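Side-chain contacts in Tv2483 (Treponema vincentii, PDB 6DET), which binds L-arginine with high selectivity and, as a family 3 solute-binding lipoprotein, probably delivers it to an ABC transporter: residues A138-R143 with C187-V192; I145-D150 with E155-V160. All coordinates share one frame; numbering follows the deposited sequence.

Both contacts use one sheet of the periplasmic-binding-protein fold, in which strands 143-148 and 189-193 run parallel as neighbours. Interaction 1 packs the turn leading into strand 143-148 against the start of strand 189-193; interaction 2 sets helix 153-158 on strand 143-148. Their centres are about 10 Å apart, and they meet through the backbone, with Ala146 N 2.9 Å from Ala189 O and Ala146 O 3.0 Å from Val191 N, both probable hydrogen bonds. Interaction 1 lies farther from the middle of the chain, its centre about 22 Å away against about 15 Å for interaction 2, whose strand ends at the arginine pocket with Glu148.

Interaction 1: residues A138-R143 with C187-V192; sequences AQLQNR and CDAIVV
The guanidinium of Arg143 and the carboxylate of Asp188 have planes inclined by 56°, and the aliphatic part of Arg143 makes the contact between them. At the edge of the guanidinium, in its plane, lies Gln139 O, whereas Asp188 OD1 approaches obliquely. Arg143 closes the type II beta turn Leu140-Arg143, which leads into strand 143-148 of the periplasmic-binding-protein fold and packs beside the start of strand 189-193. Arg143 NE donates to Gln139 O over 3.2 Å in a nearly straight bond of 175°, the guanidinium folding back to this carbonyl just ahead of the turn; the bend at chi2 (-74°) makes this possible. The side chain crosses Asp188 at about a right angle, with Arg143 CD 3.8 Å from Asp188 CG and Arg143 CB 3.5 Å from Asp188 OD2. The opposite charges probably attract, but no N-H points at Asp188 OD1, 4.4 Å from Arg143 NH1 and well out of the guanidinium plane. Asp188 OD2 instead accepts a hydrogen bond from Thr144 N, holding the carboxylate at the entry to the neighbouring strand. Tyr134 touches both side chains. Deeper in, Leu140 and Ala189 both pack on Val126 of strand 120-129, and Leu140 CD2 meets Ala189 CB at 3.8 Å.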
# COMPACT_ATOMS: atom_id res chain seq x y z
N ALA A 138 -21.35 -11.20 8.26
CA ALA A 138 -21.85 -12.51 8.67
C ALA A 138 -22.28 -13.34 7.47
O ALA A 138 -22.24 -14.58 7.53
CB ALA A 138 -23.02 -12.35 9.64
N GLN A 139 -22.71 -12.70 6.39
CA GLN A 139 -23.09 -13.44 5.19
C GLN A 139 -21.89 -13.95 4.41
O GLN A 139 -22.07 -14.61 3.38
CB GLN A 139 -23.95 -12.57 4.29
CG GLN A 139 -25.33 -12.27 4.88
CD GLN A 139 -26.06 -11.20 4.12
OE1 GLN A 139 -25.49 -10.17 3.75
NE2 GLN A 139 -27.33 -11.42 3.88
N LEU A 140 -20.68 -13.65 4.86
CA LEU A 140 -19.48 -14.19 4.23
C LEU A 140 -19.10 -15.55 4.81
O LEU A 140 -18.15 -16.17 4.32
CB LEU A 140 -18.31 -13.21 4.40
CG LEU A 140 -18.47 -11.78 3.85
CD1 LEU A 140 -17.30 -10.92 4.29
CD2 LEU A 140 -18.61 -11.75 2.34
N GLN A 141 -19.83 -16.03 5.81
CA GLN A 141 -19.51 -17.32 6.42
C GLN A 141 -19.66 -18.44 5.40
O GLN A 141 -20.60 -18.44 4.60
CB GLN A 141 -20.40 -17.60 7.62
CG GLN A 141 -20.10 -16.73 8.81
CD GLN A 141 -20.79 -17.22 10.05
OE1 GLN A 141 -20.83 -18.42 10.32
NE2 GLN A 141 -21.35 -16.29 10.80
N ASN A 142 -18.74 -19.40 5.46
CA ASN A 142 -18.75 -20.54 4.54
C ASN A 142 -18.68 -20.07 3.10
O ASN A 142 -19.38 -20.58 2.22
CB ASN A 142 -19.97 -21.44 4.76
CG ASN A 142 -20.13 -21.89 6.20
OD1 ASN A 142 -21.10 -21.53 6.87
ND2 ASN A 142 -19.18 -22.68 6.68
N ARG A 143 -17.86 -19.06 2.86
CA ARG A 143 -17.61 -18.55 1.52
C ARG A 143 -16.12 -18.65 1.23
O ARG A 143 -15.31 -18.93 2.11
CB ARG A 143 -18.04 -17.08 1.39
CG ARG A 143 -19.48 -16.80 1.77
CD ARG A 143 -20.47 -17.27 0.74
NE ARG A 143 -21.80 -16.80 1.08
CZ ARG A 143 -22.92 -17.17 0.47
NH1 ARG A 143 -22.88 -18.02 -0.55
NH2 ARG A 143 -24.08 -16.68 0.87
N CYS A 187 -14.43 -16.99 -6.38
CA CYS A 187 -14.61 -16.59 -4.99
C CYS A 187 -15.92 -15.83 -4.90
O CYS A 187 -16.48 -15.39 -5.91
CB CYS A 187 -13.46 -15.73 -4.50
SG CYS A 187 -13.37 -14.15 -5.34
N ASP A 188 -16.41 -15.66 -3.67
CA ASP A 188 -17.64 -14.93 -3.39
C ASP A 188 -17.39 -13.49 -2.97
O ASP A 188 -18.32 -12.67 -3.02
CB ASP A 188 -18.41 -15.63 -2.27
CG ASP A 188 -18.67 -17.08 -2.57
OD1 ASP A 188 -19.57 -17.33 -3.38
OD2 ASP A 188 -17.99 -17.95 -1.97
N ALA A 189 -16.18 -13.18 -2.53
CA ALA A 189 -15.82 -11.84 -2.11
C ALA A 189 -14.32 -11.70 -2.22
O ALA A 189 -13.60 -12.70 -2.32
CB ALA A 189 -16.26 -11.57 -0.69
N ILE A 190 -13.85 -10.45 -2.15
CA ILE A 190 -12.43 -10.11 -2.14
C ILE A 190 -12.17 -9.04 -1.09
O ILE A 190 -13.05 -8.26 -0.73
CB ILE A 190 -11.93 -9.61 -3.51
CG1 ILE A 190 -12.50 -8.22 -3.84
CG2 ILE A 190 -12.26 -10.64 -4.60
CD1 ILE A 190 -12.05 -7.65 -5.16
N VAL A 191 -10.93 -9.00 -0.64
CA VAL A 191 -10.41 -7.94 0.23
C VAL A 191 -9.58 -7.00 -0.63
O VAL A 191 -8.70 -7.44 -1.39
CB VAL A 191 -9.57 -8.49 1.38
CG1 VAL A 191 -8.99 -7.33 2.22
CG2 VAL A 191 -10.37 -9.39 2.24
N VAL A 192 -9.83 -5.69 -0.50
CA VAL A 192 -9.02 -4.68 -1.17
C VAL A 192 -8.78 -3.56 -0.16
O VAL A 192 -9.44 -3.48 0.88
CB VAL A 192 -9.69 -4.13 -2.45
CG1 VAL A 192 -9.85 -5.24 -3.49
CG2 VAL A 192 -11.07 -3.54 -2.15

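Interaction 2: residues I145-D150 with E155-V160; sequences IAVEAD and EALLNV. With ARG (arginine), chain B.
In the beta-alpha-beta unit formed by strand 143-148, helix 153-158 and strand 167-172, Leu157 seats the helix on strand 143-148: it faces the sheet and packs on Ile145 and Val147, two residues apart on the same side of the strand. The unit also borders the arginine pocket. Leu157 CD1 does most of the touching, lying 3.7 Å from Val147 CG1 and 3.8 Å from Ile145 CG2. The other branch serves the far end of Ile145, with Leu157 CD2 4.0 Å from Ile145 CD1. Ile145 reaches both methyls because its CG2 lies opposite the backbone N while CG1, beside that N, carries CD1 on toward Leu157 CD2 in an extended chain (chi2 179°). Leu157 and Val147 pass each other in opposite directions. All three side chains are buried and also touch Val191 of the adjacent strand 189-193, which continues the apolar layer. One turn on from Glu155, Asn159 ND2 donates to Glu155 O over 3.1 Å, the donor above the carbonyl plane. Where the strand ends, Glu148 extends into the pocket with CG opposite its backbone N (chi1 -170°). Its carboxylate grips the guanidinium of the bound arginine with two hydrogen bonds: ligand NE donates to Glu148 OE1, and ligand NH1 to Glu148 OE2, each over 2.8 Å.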
# COMPACT_ATOMS: atom_id res chain seq x y z
N ILE A 145 -13.01 -16.29 -0.12
CA ILE A 145 -12.66 -14.89 -0.22
C ILE A 145 -11.23 -14.78 -0.72
O ILE A 145 -10.33 -15.45 -0.19
CB ILE A 145 -12.80 -14.16 1.12
CG1 ILE A 145 -14.21 -14.38 1.68
CG2 ILE A 145 -12.45 -12.67 0.94
CD1 ILE A 145 -14.45 -13.73 3.01
N ALA A 146 -11.02 -13.96 -1.74
CA ALA A 146 -9.71 -13.82 -2.36
C ALA A 146 -9.01 -12.61 -1.77
O ALA A 146 -9.64 -11.57 -1.49
CB ALA A 146 -9.80 -13.67 -3.88
N VAL A 147 -7.71 -12.75 -1.57
CA VAL A 147 -6.88 -11.67 -1.05
C VAL A 147 -5.61 -11.64 -1.89
O VAL A 147 -5.18 -12.65 -2.44
CB VAL A 147 -6.55 -11.84 0.45
CG1 VAL A 147 -7.84 -12.02 1.25
CG2 VAL A 147 -5.58 -13.02 0.69
N GLU A 148 -5.02 -10.46 -1.99
CA GLU A 148 -3.68 -10.38 -2.57
C GLU A 148 -2.67 -11.05 -1.63
O GLU A 148 -2.68 -10.84 -0.41
CB GLU A 148 -3.34 -8.91 -2.85
CG GLU A 148 -2.09 -8.72 -3.65
CD GLU A 148 -1.75 -7.24 -3.95
OE1 GLU A 148 -2.28 -6.30 -3.30
OE2 GLU A 148 -0.90 -7.03 -4.84
N ALA A 149 -1.82 -11.90 -2.20
CA ALA A 149 -0.83 -12.62 -1.40
C ALA A 149 0.11 -11.66 -0.69
O ALA A 149 0.48 -10.61 -1.22
CB ALA A 149 0.00 -13.55 -2.28
N ASP A 150 0.53 -12.06 0.52
CA ASP A 150 1.53 -11.35 1.32
C ASP A 150 1.14 -9.91 1.63
O ASP A 150 2.00 -9.03 1.71
CB ASP A 150 2.90 -11.38 0.65
CG ASP A 150 3.48 -12.77 0.58
OD1 ASP A 150 4.21 -13.14 1.52
OD2 ASP A 150 3.20 -13.49 -0.40
N GLU A 155 -4.83 -12.36 7.54
CA GLU A 155 -4.86 -12.03 8.97
C GLU A 155 -6.01 -11.08 9.27
O GLU A 155 -6.67 -11.21 10.31
CB GLU A 155 -3.54 -11.40 9.40
CG GLU A 155 -2.33 -12.30 9.31
CD GLU A 155 -1.05 -11.60 9.74
OE1 GLU A 155 -1.13 -10.43 10.17
OE2 GLU A 155 0.03 -12.22 9.64
N ALA A 156 -6.25 -10.11 8.38
CA ALA A 156 -7.37 -9.21 8.60
C ALA A 156 -8.69 -9.98 8.66
O ALA A 156 -9.51 -9.74 9.55
CB ALA A 156 -7.41 -8.15 7.51
N LEU A 157 -8.89 -10.94 7.74
CA LEU A 157 -10.14 -11.71 7.73
C LEU A 157 -10.25 -12.62 8.94
O LEU A 157 -11.31 -12.72 9.57
CB LEU A 157 -10.25 -12.56 6.45
CG LEU A 157 -10.50 -11.88 5.11
CD1 LEU A 157 -10.21 -12.89 3.95
CD2 LEU A 157 -11.92 -11.33 5.02
N LEU A 158 -9.16 -13.34 9.26
CA LEU A 158 -9.13 -14.22 10.43
C LEU A 158 -9.37 -13.47 11.73
O LEU A 158 -9.61 -14.13 12.76
CB LEU A 158 -7.79 -14.94 10.52
CG LEU A 158 -7.67 -16.29 9.80
CD1 LEU A 158 -8.18 -16.22 8.38
CD2 LEU A 158 -6.22 -16.77 9.82
N ASN A 159 -9.32 -12.15 11.72
CA ASN A 159 -9.61 -11.35 12.91
C ASN A 159 -11.04 -10.86 12.97
O ASN A 159 -11.40 -10.14 13.91
CB ASN A 159 -8.65 -10.17 13.00
CG ASN A 159 -7.50 -10.47 13.91
OD1 ASN A 159 -7.61 -10.35 15.13
ND2 ASN A 159 -6.38 -10.89 13.33
N VAL A 160 -11.87 -11.24 12.01
CA VAL A 160 -13.31 -11.01 12.07
C VAL A 160 -13.95 -12.22 12.74
O VAL A 160 -13.80 -13.35 12.27
CB VAL A 160 -13.87 -10.78 10.66
CG1 VAL A 160 -15.37 -10.57 10.68
CG2 VAL A 160 -13.16 -9.59 10.01
N ARG B . -1.41 -2.66 1.92
CA ARG B . -0.88 -3.88 1.24
C ARG B . 0.34 -4.39 1.99
O ARG B . 0.94 -3.61 2.75
CB ARG B . -0.50 -3.57 -0.21
CG ARG B . -1.67 -3.22 -1.12
CD ARG B . -1.26 -2.84 -2.53
NE ARG B . -0.66 -3.97 -3.21
CZ ARG B . 0.64 -4.08 -3.49
NH1 ARG B . 1.05 -5.21 -4.08
NH2 ARG B . 1.50 -3.12 -3.18
OXT ARG B . 0.71 -5.56 1.83